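Local coordinates for protein separin (Saccharomyces cerevisiae, PDB 5U1T) that cleaves the cohesin subunit MCD1/SCC1 at the onset of anaphase as a caspase-like cysteine protease, allowing chromosomes to segregate, at residues L154-S158 / Y238-F242; L150-L154 / S188-F193; L960-S964 / L1050-N1055; T1143-L1148 / H1160-L1165. One frame throughout, in Å; residues are numbered along the deposited sequence.

Interaction 1 of 4, residues L154-S158 / Y238-F242; sequences LELFS and YLNSF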
# COMPACT_ATOMS: atom_id res chain seq x y z
N LEU A 154 -14.59 -70.54 -12.70
CA LEU A 154 -13.46 -71.13 -12.00
C LEU A 154 -12.45 -70.05 -11.61
O LEU A 154 -12.03 -69.99 -10.46
CB LEU A 154 -12.80 -72.21 -12.85
CG LEU A 154 -13.66 -73.47 -13.05
CD1 LEU A 154 -12.95 -74.54 -13.89
CD2 LEU A 154 -14.14 -74.06 -11.73
N GLU A 155 -12.08 -69.17 -12.55
CA GLU A 155 -11.12 -68.08 -12.29
C GLU A 155 -11.55 -67.19 -11.12
O GLU A 155 -10.76 -66.87 -10.22
CB GLU A 155 -10.92 -67.24 -13.57
CG GLU A 155 -10.39 -65.82 -13.33
CD GLU A 155 -8.92 -65.76 -12.93
OE1 GLU A 155 -8.43 -64.63 -12.65
OE2 GLU A 155 -8.25 -66.82 -12.89
N LEU A 156 -12.82 -66.80 -11.15
CA LEU A 156 -13.50 -66.13 -10.05
C LEU A 156 -13.23 -66.80 -8.72
O LEU A 156 -12.65 -66.21 -7.81
CB LEU A 156 -15.00 -66.11 -10.32
CG LEU A 156 -15.88 -65.62 -9.18
CD1 LEU A 156 -15.58 -64.16 -9.02
CD2 LEU A 156 -17.35 -65.85 -9.48
N PHE A 157 -13.66 -68.05 -8.60
CA PHE A 157 -13.62 -68.74 -7.33
C PHE A 157 -12.21 -69.17 -6.98
O PHE A 157 -11.86 -69.24 -5.80
CB PHE A 157 -14.60 -69.90 -7.33
CG PHE A 157 -16.02 -69.49 -7.04
CD1 PHE A 157 -16.41 -69.13 -5.75
CD2 PHE A 157 -16.97 -69.45 -8.04
CE1 PHE A 157 -17.72 -68.76 -5.47
CE2 PHE A 157 -18.28 -69.07 -7.77
CZ PHE A 157 -18.66 -68.72 -6.48
N SER A 158 -11.38 -69.41 -7.99
CA SER A 158 -9.95 -69.63 -7.77
C SER A 158 -9.37 -68.50 -6.92
O SER A 158 -8.72 -68.75 -5.92
CB SER A 158 -9.18 -69.74 -9.10
OG SER A 158 -7.78 -69.92 -8.91
N TYR A 238 -6.52 -75.10 -12.54
CA TYR A 238 -7.05 -74.48 -11.34
C TYR A 238 -6.90 -75.32 -10.08
O TYR A 238 -6.56 -74.77 -9.02
CB TYR A 238 -8.52 -74.14 -11.54
CG TYR A 238 -8.74 -73.08 -12.59
CD1 TYR A 238 -8.29 -71.77 -12.39
CD2 TYR A 238 -9.38 -73.39 -13.79
CE1 TYR A 238 -8.48 -70.80 -13.36
CE2 TYR A 238 -9.58 -72.43 -14.75
CZ TYR A 238 -9.13 -71.14 -14.53
OH TYR A 238 -9.33 -70.19 -15.50
N LEU A 239 -7.14 -76.63 -10.21
CA LEU A 239 -7.18 -77.61 -9.10
C LEU A 239 -6.28 -77.27 -7.92
O LEU A 239 -6.73 -77.32 -6.77
CB LEU A 239 -6.84 -79.01 -9.61
CG LEU A 239 -6.93 -80.28 -8.72
CD1 LEU A 239 -5.69 -80.51 -7.86
CD2 LEU A 239 -8.19 -80.31 -7.86
N ASN A 240 -5.03 -76.95 -8.21
CA ASN A 240 -4.10 -76.59 -7.15
C ASN A 240 -4.64 -75.47 -6.27
O ASN A 240 -4.66 -75.60 -5.05
CB ASN A 240 -2.74 -76.18 -7.71
CG ASN A 240 -1.69 -76.04 -6.64
OD1 ASN A 240 -1.19 -77.04 -6.11
ND2 ASN A 240 -1.33 -74.80 -6.31
N SER A 241 -5.08 -74.39 -6.91
CA SER A 241 -5.64 -73.25 -6.18
C SER A 241 -6.78 -73.69 -5.27
O SER A 241 -6.77 -73.39 -4.07
CB SER A 241 -6.11 -72.18 -7.17
OG SER A 241 -6.43 -70.95 -6.52
N PHE A 242 -7.74 -74.42 -5.83
CA PHE A 242 -8.93 -74.85 -5.09
C PHE A 242 -8.62 -75.70 -3.86
O PHE A 242 -9.13 -75.43 -2.77
CB PHE A 242 -9.86 -75.62 -6.00
CG PHE A 242 -10.71 -74.75 -6.86
CD1 PHE A 242 -10.25 -74.31 -8.09
CD2 PHE A 242 -11.96 -74.36 -6.43
CE1 PHE A 242 -11.04 -73.51 -8.88
CE2 PHE A 242 -12.75 -73.55 -7.22
CZ PHE A 242 -12.28 -73.13 -8.45
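Two helices of the N-terminal helical region, 146-158 and 236-250, pack together here through Leu154 and Ser158 on one side and Tyr238, Ser241 and Phe242 on the other. The short axes run 9.9 Å apart and diverge by 34°, a splayed, roughly parallel helix pair. Over one face of the Tyr238 ring sits Leu154 CB, 3.9 Å from the ring centroid and 21° off the normal, which defines a CH-pi contact. The hydroxyl end of that ring reaches past Glu155, with Tyr238 OH 3.9 Å from Glu155 CB, and probably hydrogen-bonds to Pro151 O. Farther along, Leu154 CD2 meets CZ of Phe242 at 3.9 Å, the two side chains crossing at about a right angle. Ser158 points its OG opposite its own N (chi1 179°), which carries the hydroxyl to Ser241 OG for a 2.9 Å hydrogen bond between buried groups. Replacing Tyr238 with alanine would probably open a gap over Leu154 CB and leave Pro151 O without the probable hydroxyl partner. Helix 190-203 packs against both partners, through Phe193 on Leu154 and Leu192 on Phe242, while helices 129-142 and 172-185 cover Phe157.

Interaction 2 of 4, residues L150-L154 / S188-F193; sequences LPHIL and SCKVLF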
# COMPACT_ATOMS: atom_id res chain seq x y z
N LEU A 150 -17.62 -71.46 -17.78
CA LEU A 150 -16.89 -72.30 -16.83
C LEU A 150 -15.49 -71.77 -16.45
O LEU A 150 -15.21 -71.63 -15.26
CB LEU A 150 -16.79 -73.74 -17.34
CG LEU A 150 -15.89 -74.64 -16.49
CD1 LEU A 150 -16.36 -74.70 -15.03
CD2 LEU A 150 -15.81 -76.01 -17.09
N PRO A 151 -14.61 -71.48 -17.43
CA PRO A 151 -13.29 -70.98 -17.02
C PRO A 151 -13.35 -69.64 -16.26
O PRO A 151 -12.48 -69.37 -15.43
CB PRO A 151 -12.55 -70.81 -18.34
CG PRO A 151 -13.64 -70.61 -19.35
CD PRO A 151 -14.76 -71.50 -18.90
N HIS A 152 -14.36 -68.83 -16.53
CA HIS A 152 -14.48 -67.58 -15.78
C HIS A 152 -15.00 -67.80 -14.37
O HIS A 152 -14.61 -67.10 -13.43
CB HIS A 152 -15.39 -66.62 -16.53
CG HIS A 152 -14.99 -66.42 -17.95
ND1 HIS A 152 -13.69 -66.17 -18.32
CD2 HIS A 152 -15.72 -66.44 -19.09
CE1 HIS A 152 -13.63 -66.04 -19.63
NE2 HIS A 152 -14.85 -66.20 -20.12
N ILE A 153 -15.90 -68.76 -14.22
CA ILE A 153 -16.46 -69.04 -12.92
C ILE A 153 -15.39 -69.69 -12.07
O ILE A 153 -15.27 -69.41 -10.88
CB ILE A 153 -17.71 -69.90 -13.04
CG1 ILE A 153 -18.87 -69.02 -13.46
CG2 ILE A 153 -18.04 -70.55 -11.72
CD1 ILE A 153 -19.94 -69.77 -14.16
N LEU A 154 -14.59 -70.54 -12.70
CA LEU A 154 -13.46 -71.13 -12.00
C LEU A 154 -12.45 -70.05 -11.61
O LEU A 154 -12.03 -69.99 -10.46
CB LEU A 154 -12.80 -72.21 -12.85
CG LEU A 154 -13.66 -73.47 -13.05
CD1 LEU A 154 -12.95 -74.54 -13.89
CD2 LEU A 154 -14.14 -74.06 -11.73
N SER A 188 -18.59 -80.56 -15.83
CA SER A 188 -17.18 -80.76 -15.54
C SER A 188 -16.72 -80.09 -14.26
O SER A 188 -17.42 -79.24 -13.70
CB SER A 188 -16.33 -80.26 -16.70
OG SER A 188 -14.97 -80.58 -16.48
N CYS A 189 -15.53 -80.49 -13.80
CA CYS A 189 -14.89 -79.90 -12.63
C CYS A 189 -15.74 -79.94 -11.37
O CYS A 189 -15.61 -79.06 -10.51
CB CYS A 189 -14.49 -78.44 -12.90
SG CYS A 189 -13.33 -78.24 -14.25
N LYS A 190 -16.61 -80.94 -11.27
CA LYS A 190 -17.47 -81.10 -10.09
C LYS A 190 -16.63 -81.12 -8.80
O LYS A 190 -17.01 -80.55 -7.78
CB LYS A 190 -18.32 -82.37 -10.23
CG LYS A 190 -18.80 -82.64 -11.66
CD LYS A 190 -20.11 -83.41 -11.71
CE LYS A 190 -21.25 -82.61 -11.12
NZ LYS A 190 -22.58 -83.23 -11.34
N VAL A 191 -15.46 -81.77 -8.88
CA VAL A 191 -14.51 -81.78 -7.78
C VAL A 191 -14.14 -80.36 -7.32
O VAL A 191 -14.18 -80.06 -6.12
CB VAL A 191 -13.21 -82.54 -8.16
CG1 VAL A 191 -12.83 -82.23 -9.59
CG2 VAL A 191 -12.07 -82.17 -7.23
N LEU A 192 -13.80 -79.49 -8.27
CA LEU A 192 -13.40 -78.12 -7.97
C LEU A 192 -14.47 -77.36 -7.20
O LEU A 192 -14.19 -76.70 -6.19
CB LEU A 192 -13.07 -77.37 -9.26
CG LEU A 192 -11.77 -77.84 -9.91
CD1 LEU A 192 -11.45 -77.00 -11.14
CD2 LEU A 192 -10.65 -77.78 -8.89
N PHE A 193 -15.71 -77.47 -7.67
CA PHE A 193 -16.84 -76.90 -6.96
C PHE A 193 -17.02 -77.54 -5.59
O PHE A 193 -17.12 -76.83 -4.58
CB PHE A 193 -18.11 -77.03 -7.79
CG PHE A 193 -18.15 -76.11 -8.97
CD1 PHE A 193 -17.60 -76.49 -10.18
CD2 PHE A 193 -18.71 -74.85 -8.86
CE1 PHE A 193 -17.62 -75.62 -11.27
CE2 PHE A 193 -18.74 -73.98 -9.95
CZ PHE A 193 -18.20 -74.37 -11.15
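Phe193, in the first turn of helix 190-203, drives its ring into the side of helix 146-158 between Leu150, Ile153 and Leu154. Its CG lies opposite the carbonyl carbon (chi1 -73°), a setting that swings the ring from CB toward the facing helix. Along the ring, contact begins at the CE positions. CE1 of Phe193 touches two leucines: CD2 of Leu154 at 3.8 Å and CD1 of Leu150 at 4.1 Å, the latter methyl lying at the ring edge, near its plane. On the other flank CE2 meets Ile153 CG2, and the same methyl reaches the tip, with CZ of Phe193 3.9 Å from CG2 of Ile153. Leu154 CD2 also comes near CZ, from a direction roughly perpendicular to that of the isoleucine methyl. Ile153 and Leu154 both cross the phenylalanine side chain at about a right angle. The other methyl of Leu154 is used differently: CD1 lies 3.7 Å from SG of Cys189, at the N-cap position of the helix, and 4.0 Å from CD1 of Leu192. Leu150 CD2 extends the patch to Ser188 CB, 4.3 Å away. The polar end of Ser188 is turned to other use, since its OG hydrogen-bonds to Glu231 O. Helix 172-185 borders the patch as well, with Phe182 on Ile153 and Phe183 on Phe193. No hydrogen bond links the two segments; methyls, one ring, a thiol and the CB of a serine make the contact, which implies that the pairing of these helices here rests on apolar contact rather than on hydrogen bonds.

Interaction 3 of 4, residues L960-S964 / L1050-N1055; sequences LGIPS and LTILSN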
# COMPACT_ATOMS: atom_id res chain seq x y z
N LEU A 960 3.37 50.05 22.65
CA LEU A 960 4.22 49.53 23.70
C LEU A 960 5.62 49.42 23.19
O LEU A 960 5.85 49.22 22.03
CB LEU A 960 3.76 48.16 24.12
CG LEU A 960 2.54 48.07 25.00
CD1 LEU A 960 2.27 46.62 25.25
CD2 LEU A 960 2.80 48.78 26.30
N GLY A 961 6.58 49.50 24.08
CA GLY A 961 7.95 49.43 23.67
C GLY A 961 8.87 48.76 24.65
O GLY A 961 8.50 48.45 25.74
N ILE A 962 10.09 48.53 24.23
CA ILE A 962 11.06 47.83 25.03
C ILE A 962 12.44 48.17 24.50
O ILE A 962 12.61 48.29 23.32
CB ILE A 962 10.79 46.32 24.99
CG1 ILE A 962 11.83 45.52 25.71
CG2 ILE A 962 10.68 45.83 23.58
CD1 ILE A 962 11.24 44.34 26.42
N PRO A 963 13.43 48.31 25.35
CA PRO A 963 13.33 48.94 26.65
C PRO A 963 12.82 50.35 26.60
O PRO A 963 13.22 51.14 25.79
CB PRO A 963 14.78 48.98 27.09
CG PRO A 963 15.51 49.18 25.83
CD PRO A 963 14.74 48.54 24.73
N SER A 964 11.93 50.64 27.50
CA SER A 964 11.34 51.94 27.56
C SER A 964 11.69 52.62 28.87
O SER A 964 11.80 53.82 28.92
CB SER A 964 9.84 51.79 27.41
OG SER A 964 9.38 50.92 28.41
N LEU A 1050 7.47 39.31 26.71
CA LEU A 1050 8.61 40.09 27.18
C LEU A 1050 8.24 41.57 27.26
O LEU A 1050 8.58 42.26 28.22
CB LEU A 1050 9.81 39.90 26.27
CG LEU A 1050 11.04 40.57 26.85
CD1 LEU A 1050 11.40 39.95 28.18
CD2 LEU A 1050 12.21 40.54 25.88
N THR A 1051 7.53 42.03 26.24
CA THR A 1051 7.12 43.42 26.17
C THR A 1051 6.16 43.77 27.31
O THR A 1051 6.38 44.77 27.99
CB THR A 1051 6.47 43.70 24.82
OG1 THR A 1051 7.41 43.43 23.78
CG2 THR A 1051 6.04 45.15 24.72
N ILE A 1052 5.12 42.97 27.52
CA ILE A 1052 4.24 43.22 28.66
C ILE A 1052 5.01 43.21 29.97
O ILE A 1052 4.87 44.11 30.78
CB ILE A 1052 3.12 42.20 28.80
CG1 ILE A 1052 2.41 41.97 27.47
CG2 ILE A 1052 2.15 42.67 29.87
CD1 ILE A 1052 1.73 43.16 26.94
N LEU A 1053 5.83 42.19 30.16
CA LEU A 1053 6.59 42.07 31.39
C LEU A 1053 7.46 43.29 31.71
O LEU A 1053 7.48 43.75 32.84
CB LEU A 1053 7.47 40.82 31.34
CG LEU A 1053 6.95 39.72 32.25
CD1 LEU A 1053 7.66 38.42 31.93
CD2 LEU A 1053 7.18 40.10 33.69
N SER A 1054 8.16 43.79 30.69
CA SER A 1054 9.13 44.86 30.89
C SER A 1054 8.49 46.21 31.12
O SER A 1054 9.10 47.09 31.72
CB SER A 1054 10.03 44.95 29.69
OG SER A 1054 9.20 45.01 28.56
N ASN A 1055 7.27 46.38 30.63
CA ASN A 1055 6.52 47.59 30.88
C ASN A 1055 5.83 47.61 32.25
O ASN A 1055 5.26 48.62 32.65
CB ASN A 1055 5.48 47.79 29.78
CG ASN A 1055 6.07 48.40 28.54
OD1 ASN A 1055 6.12 49.62 28.41
ND2 ASN A 1055 6.53 47.56 27.63
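Asn1055 holds its CG opposite its own carbonyl carbon (chi1 -81°), a turn that lays the amide between Thr1051 O and Gly961 O, while Ile962 CG1 lies opposite its backbone N, pointing the chain at the helix, where CD1 meets Leu1050 CG. Both N-H groups of the amide are used. ND2 of Asn1055 donates to Gly961 O at 2.9 Å, in the carbonyl plane though tilted from the amide plane. ND2 of Asn1055 also donates to Thr1051 O at 2.8 Å, almost straight (178°), approaching from above the carbonyl plane; the backbone N of Asn1055 reaches the same oxygen from the opposite face. This pair of bonds fixes the rotation of the amide and is consistent with the nitrogen being modelled on this side. Apolar contacts line the rest: Leu960 CB lies 3.8 Å from Thr1051 CG2, Leu960 CD1 is 3.9 Å from Ile1052 CD1, and Ile962 CD1 is 3.8 Å from Leu1050 CG. The hydroxyl of Thr1051 is engaged by Ser1047 O of its own helix. Met955 of helix 950-955 touches Leu960, Ile1052 and Asn1055. With the short axes 7.9 Å apart at 87°, helix 1036-1054 is laid across a strand of a mixed sheet, and Asn1055 ties the chain at its end to Gly961 O.

Interaction 4 of 4, residues T1143-L1148 / H1160-L1165; sequences TGNLLL and HLRLPL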
# COMPACT_ATOMS: atom_id res chain seq x y z
N THR A 1143 -2.03 39.00 17.74
CA THR A 1143 -2.66 40.23 18.21
C THR A 1143 -3.17 41.15 17.12
O THR A 1143 -4.02 42.00 17.38
CB THR A 1143 -1.71 41.06 19.06
OG1 THR A 1143 -0.56 41.41 18.26
CG2 THR A 1143 -1.27 40.29 20.28
N GLY A 1144 -2.62 41.00 15.92
CA GLY A 1144 -2.93 41.91 14.82
C GLY A 1144 -2.06 43.16 14.84
O GLY A 1144 -2.23 44.04 14.00
N ASN A 1145 -1.14 43.23 15.80
CA ASN A 1145 -0.27 44.39 15.95
C ASN A 1145 0.72 44.52 14.81
O ASN A 1145 1.21 43.51 14.30
CB ASN A 1145 0.52 44.34 17.27
CG ASN A 1145 -0.36 44.42 18.51
OD1 ASN A 1145 -1.43 45.02 18.49
ND2 ASN A 1145 0.10 43.81 19.59
N LEU A 1146 1.05 45.75 14.43
CA LEU A 1146 2.26 45.98 13.64
C LEU A 1146 3.45 45.92 14.59
O LEU A 1146 3.34 46.24 15.77
CB LEU A 1146 2.21 47.32 12.91
CG LEU A 1146 3.28 47.56 11.85
CD1 LEU A 1146 3.05 46.68 10.63
CD2 LEU A 1146 3.30 49.02 11.46
N LEU A 1147 4.58 45.48 14.07
CA LEU A 1147 5.74 45.20 14.89
C LEU A 1147 6.98 45.80 14.27
O LEU A 1147 7.41 45.37 13.20
CB LEU A 1147 5.94 43.70 15.06
CG LEU A 1147 4.91 42.82 15.75
CD1 LEU A 1147 5.46 41.42 15.83
CD2 LEU A 1147 4.58 43.35 17.13
N LEU A 1148 7.57 46.77 14.95
CA LEU A 1148 8.80 47.38 14.50
C LEU A 1148 9.95 47.02 15.44
O LEU A 1148 9.77 46.96 16.65
CB LEU A 1148 8.64 48.90 14.42
CG LEU A 1148 7.38 49.42 13.71
CD1 LEU A 1148 7.40 50.94 13.68
CD2 LEU A 1148 7.28 48.86 12.31
N HIS A 1160 12.40 48.12 20.13
CA HIS A 1160 11.33 47.40 19.46
C HIS A 1160 10.03 48.03 19.92
O HIS A 1160 9.96 48.47 21.04
CB HIS A 1160 11.40 45.92 19.81
CG HIS A 1160 10.10 45.18 19.69
ND1 HIS A 1160 9.58 44.79 18.48
CD2 HIS A 1160 9.22 44.76 20.63
CE1 HIS A 1160 8.43 44.17 18.67
NE2 HIS A 1160 8.19 44.13 19.97
N LEU A 1161 9.00 48.10 19.08
CA LEU A 1161 7.72 48.55 19.61
C LEU A 1161 6.49 47.95 18.95
O LEU A 1161 6.53 47.59 17.79
CB LEU A 1161 7.65 50.09 19.56
CG LEU A 1161 8.06 50.93 18.37
CD1 LEU A 1161 7.11 50.63 17.23
CD2 LEU A 1161 8.02 52.40 18.73
N ARG A 1162 5.41 47.82 19.71
CA ARG A 1162 4.21 47.14 19.22
C ARG A 1162 3.11 48.14 18.95
O ARG A 1162 2.71 48.89 19.83
CB ARG A 1162 3.73 46.08 20.21
CG ARG A 1162 4.79 45.08 20.58
CD ARG A 1162 4.25 43.94 21.42
NE ARG A 1162 4.62 42.64 20.85
CZ ARG A 1162 3.78 41.87 20.16
NH1 ARG A 1162 2.52 42.28 19.98
NH2 ARG A 1162 4.19 40.69 19.65
N LEU A 1163 2.63 48.17 17.71
CA LEU A 1163 1.61 49.13 17.30
C LEU A 1163 0.28 48.43 17.08
O LEU A 1163 0.19 47.53 16.25
CB LEU A 1163 2.04 49.86 16.03
CG LEU A 1163 3.49 50.36 16.04
CD1 LEU A 1163 3.91 50.88 14.68
CD2 LEU A 1163 3.64 51.44 17.09
N PRO A 1164 -0.74 48.81 17.84
CA PRO A 1164 -2.06 48.17 17.86
C PRO A 1164 -2.93 48.33 16.61
O PRO A 1164 -3.57 47.34 16.19
CB PRO A 1164 -2.74 48.84 19.05
CG PRO A 1164 -1.62 49.29 19.91
CD PRO A 1164 -0.56 49.73 18.97
N LEU A 1165 -2.97 49.53 16.03
CA LEU A 1165 -3.78 49.84 14.83
C LEU A 1165 -5.27 49.98 15.18
O LEU A 1165 -5.74 51.09 15.52
CB LEU A 1165 -3.60 48.77 13.72
CG LEU A 1165 -2.22 48.18 13.38
CD1 LEU A 1165 -2.23 47.46 12.05
CD2 LEU A 1165 -1.11 49.22 13.41
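The guanidinium of Arg1162 carries Leu1147 CD2 over the centre of one face, 3.5 Å above its plane, and has Asn1145 ND2 at its edge. Arg1162 NE lies at the edge of the His1160 ring, in its plane; Leu1147 CD2 is also at the edge, near that plane. Leu1147 and Arg1162 lie on one face of an antiparallel beta hairpin, strands 1146-1152 and 1157-1163, whose short axes run 166° apart. They form a non-hydrogen-bonded pair, their side chains side by side and pointing the same way. Asn1145 ND2 and Arg1162 NH1 are both donors, so their proximity is no hydrogen bond and the placing of ND2 is doubtful, whereas Arg1162 NH2 has a weak one to Ser1047 OG on helix 1036-1054, which covers this face. Putting an alanine at Arg1162 would probably strip Leu1147 CD2 of its flat partner and leave Ser1047 without that weak bond. The pairs on either side are hydrogen-bonded. Leu1163 N gives to Leu1146 O at 2.8 Å and Leu1163 O receives from Leu1146 N at 2.7 Å; Leu1161 N gives to Leu1148 O at 2.8 Å, and Leu1148 N returns a 3.1 Å bond to Leu1161 O. His1160 ND1 adds a weak bond to Leu1148 O, its stronger partner being Ser1149 OG. On the other face four leucines gather, near Phe1238, Phe1244 and Phe1245: Leu1148 CD1 lies 3.6 Å from Leu1161 CD1 and equally far from Leu1163 CD1.

The four contacts form two clusters on opposite sides of the chain's centre. Interactions 1 and 2 have centres 8 Å apart and are buried; Leu154 is the side chain that both share, while other residues of helix 146-158 serve one or the other. There the chemistry is mainly apolar, relieved by a serine pair in interaction 1. About 122 Å from interaction 1, measured between centres, interaction 4 supplies the hairpin ladder, and interaction 3 the helix that crosses a neighbouring strand. Backbone bonding between strands 960-962 and 1157-1163 joins these two. Interaction 3 is buried, interaction 4 only partly; in both, backbone oxygens take the hydrogen bonds across the contact, whereas interactions 1 and 2 are made mostly by apolar side chains.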